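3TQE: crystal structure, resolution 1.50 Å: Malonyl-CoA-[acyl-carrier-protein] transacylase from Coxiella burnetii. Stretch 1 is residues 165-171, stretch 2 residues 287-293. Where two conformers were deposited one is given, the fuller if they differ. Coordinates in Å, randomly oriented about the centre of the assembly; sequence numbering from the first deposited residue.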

# COMPACT_ATOMS: atom_id res chain seq x y z
N LEU A 165 2.89 -10.03 4.16
CA LEU A 165 3.08 -10.43 5.54
C LEU A 165 2.48 -9.31 6.38
O LEU A 165 3.17 -8.31 6.70
N ASN A 166 1.20 -9.40 6.67
CA ASN A 166 0.42 -8.25 7.10
C ASN A 166 0.37 -8.03 8.58
O ASN A 166 0.48 -6.89 9.05
N SER A 167 0.21 -9.09 9.32
CA SER A 167 0.26 -9.00 10.75
C SER A 167 0.77 -10.32 11.24
O SER A 167 1.00 -11.25 10.48
N THR A 168 0.93 -10.45 12.54
CA THR A 168 1.70 -11.57 13.01
C THR A 168 1.03 -12.94 12.62
O THR A 168 1.68 -13.90 12.17
N ASP A 169 -0.28 -12.97 12.66
CA ASP A 169 -0.99 -14.17 12.27
C ASP A 169 -1.90 -13.91 11.09
O ASP A 169 -2.93 -14.56 10.95
N GLN A 170 -1.54 -12.96 10.22
CA GLN A 170 -2.34 -12.65 9.05
C GLN A 170 -1.42 -12.53 7.86
O GLN A 170 -0.58 -11.62 7.79
N THR A 171 -1.55 -13.44 6.91
CA THR A 171 -0.68 -13.47 5.76
C THR A 171 -1.56 -13.66 4.56
O THR A 171 -2.47 -14.46 4.60
N GLY A 287 -5.89 -1.45 11.26
CA GLY A 287 -6.26 -2.79 11.69
C GLY A 287 -5.04 -3.69 11.83
O GLY A 287 -4.91 -4.41 12.82
N LEU A 288 -4.15 -3.66 10.85
CA LEU A 288 -2.96 -4.47 10.89
C LEU A 288 -2.04 -4.05 12.00
O LEU A 288 -1.48 -4.88 12.71
N ILE A 289 -1.80 -2.75 12.11
CA ILE A 289 -0.82 -2.26 13.06
C ILE A 289 -1.26 -2.54 14.49
O ILE A 289 -0.45 -2.94 15.31
N LYS A 290 -2.54 -2.38 14.76
CA LYS A 290 -3.07 -2.66 16.10
C LYS A 290 -2.91 -4.13 16.47
O LYS A 290 -2.72 -4.45 17.66
N ARG A 291 -2.99 -5.01 15.49
CA ARG A 291 -2.78 -6.43 15.72
C ARG A 291 -1.31 -6.74 15.99
O ARG A 291 -1.00 -7.56 16.85
N ILE A 292 -0.41 -6.05 15.28
CA ILE A 292 1.02 -6.19 15.48
C ILE A 292 1.40 -5.70 16.87
O ILE A 292 2.20 -6.35 17.58
N ASP A 293 0.83 -4.57 17.27
CA ASP A 293 1.08 -4.00 18.60
C ASP A 293 -0.14 -3.29 19.15
O ASP A 293 -0.47 -2.19 18.72

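The last turns of the helix that ends at Ile-292 lie across a β-hairpin-like segment of stretch 1, in which strand 165-167 leads into a type I turn from Ser-167 to Gln-170. The strand and helix axes approach to 7.5 Å at an angle of 69°, and the two stretches together bury 332 Å². No hydrogen bond joins them, so the contact rests on the fit of side chains against one another and against the backbone.

Leu-288 covers the most surface. Its CA-to-CB bond points sideways, but the m,t rotamer (chi1 -60°, chi2 180°) brings the end of the side chain nearer to stretch 1. There CD1 lies 3.7 Å from CB of Asn-166, and CD2 lies 4.3 Å from CB of Ser-167 and 3.2 Å from NE2 of Gln-170. The last of these is a close approach of an amide to a methyl group, made possible by the extended t,t start of the Gln-170 side chain, whose CA-to-CB bond is directed toward the helix.

Asn-166 contributes through its main chain as well as its side chain. Its O atom sits 3.7 Å from CB of Leu-288 and 3.6 Å from CD1 of Ile-292, so the carbonyl is covered by aliphatic groups and finds no hydrogen-bonding partner anywhere in the model. The side chain, an m rotamer with CB sideways to the helix, has its OD1 satisfied elsewhere in the structure.

The exposed Arg-291, one helical turn nearly complete beyond Leu-288, points toward stretch 1. With chi1 at -68° (m) and chi2 and chi3 both t, it runs out alongside the end of the Gln-170 side chain; its CB is 4.2 Å from CB of Ser-167, and NH1 comes within 3.7 Å of OE1 of Gln-170. That oxygen lies oblique to the guanidinium, and the pair is a polar neighbourhood without a hydrogen bond. Both Gln-170 and Arg-291 were deposited in two conformers, so this arrangement describes one of the modelled states.

Ser-167 is the small residue over which these side chains meet. Its CB points toward the helix and is 4.1 Å from the O atom of Leu-288, while its CA is 3.9 Å from CG1 of Ile-292. The m,t rotamer of Ile-292 carries CG1 and CD1 nearer to the strand although its CB is set sideways. Thr-168, also exposed, points toward the helix, with OG1 3.9 Å from CA of Ile-292. By contrast, Ile-289 points away and makes no contact with stretch 1.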

# COMPACT_ATOMS: atom_id res chain seq x y z
CB LEU A 165 4.56 -10.65 5.79
CG LEU A 165 5.27 -11.59 4.81
CD1 LEU A 165 6.73 -11.73 5.09
CD2 LEU A 165 4.59 -12.96 4.82
CB ASN A 166 -1.00 -8.29 6.55
CG ASN A 166 -1.05 -7.86 5.14
OD1 ASN A 166 -0.10 -7.24 4.64
ND2 ASN A 166 -2.14 -8.15 4.47
CB SER A 167 -1.11 -8.67 11.32
OG SER A 167 -1.81 -9.86 11.61
CB THR A 168 2.01 -11.32 14.50
OG1 THR A 168 1.54 -9.99 14.86
CG2 THR A 168 3.53 -11.36 14.71
CB ASP A 169 -1.75 -14.75 13.46
CG ASP A 169 -3.01 -13.96 13.83
OD1 ASP A 169 -3.11 -12.75 13.51
OD2 ASP A 169 -3.91 -14.56 14.46
CB GLN A 170 -3.12 -11.36 9.26
CG GLN A 170 -3.99 -10.94 8.11
CD GLN A 170 -4.82 -9.70 8.43
OE1 GLN A 170 -5.24 -9.49 9.57
NE2 GLN A 170 -5.07 -8.88 7.42
CB THR A 171 0.35 -14.64 5.86
OG1 THR A 171 1.21 -14.47 7.01
CG2 THR A 171 1.22 -14.77 4.61
CB LEU A 288 -2.22 -4.42 9.57
CG LEU A 288 -2.97 -4.90 8.35
CD1 LEU A 288 -2.07 -4.77 7.12
CD2 LEU A 288 -3.45 -6.33 8.56
CB ILE A 289 -0.56 -0.77 12.82
CG1 ILE A 289 0.10 -0.59 11.46
CG2 ILE A 289 0.32 -0.17 13.94
CD1 ILE A 289 0.14 0.86 10.97
CB LYS A 290 -4.54 -2.21 16.21
CG LYS A 290 -5.05 -2.02 17.62
CD LYS A 290 -4.22 -0.97 18.38
CE LYS A 290 -4.95 0.33 18.59
NZ LYS A 290 -4.47 1.00 19.85
CB ARG A 291 -3.34 -7.27 14.58
CG ARG A 291 -4.85 -7.21 14.52
CD ARG A 291 -5.43 -8.29 13.63
NE ARG A 291 -6.85 -8.49 13.89
CZ ARG A 291 -7.82 -8.17 13.05
NH1 ARG A 291 -7.53 -7.65 11.87
NH2 ARG A 291 -9.09 -8.39 13.38
CB ILE A 292 1.81 -5.43 14.39
CG1 ILE A 292 1.57 -6.10 13.04
CG2 ILE A 292 3.32 -5.44 14.66
CD1 ILE A 292 1.92 -5.22 11.84
CB ASP A 293 2.25 -3.02 18.55
CG ASP A 293 2.49 -2.33 19.91
OD1 ASP A 293 1.94 -2.78 20.94
OD2 ASP A 293 3.21 -1.30 19.93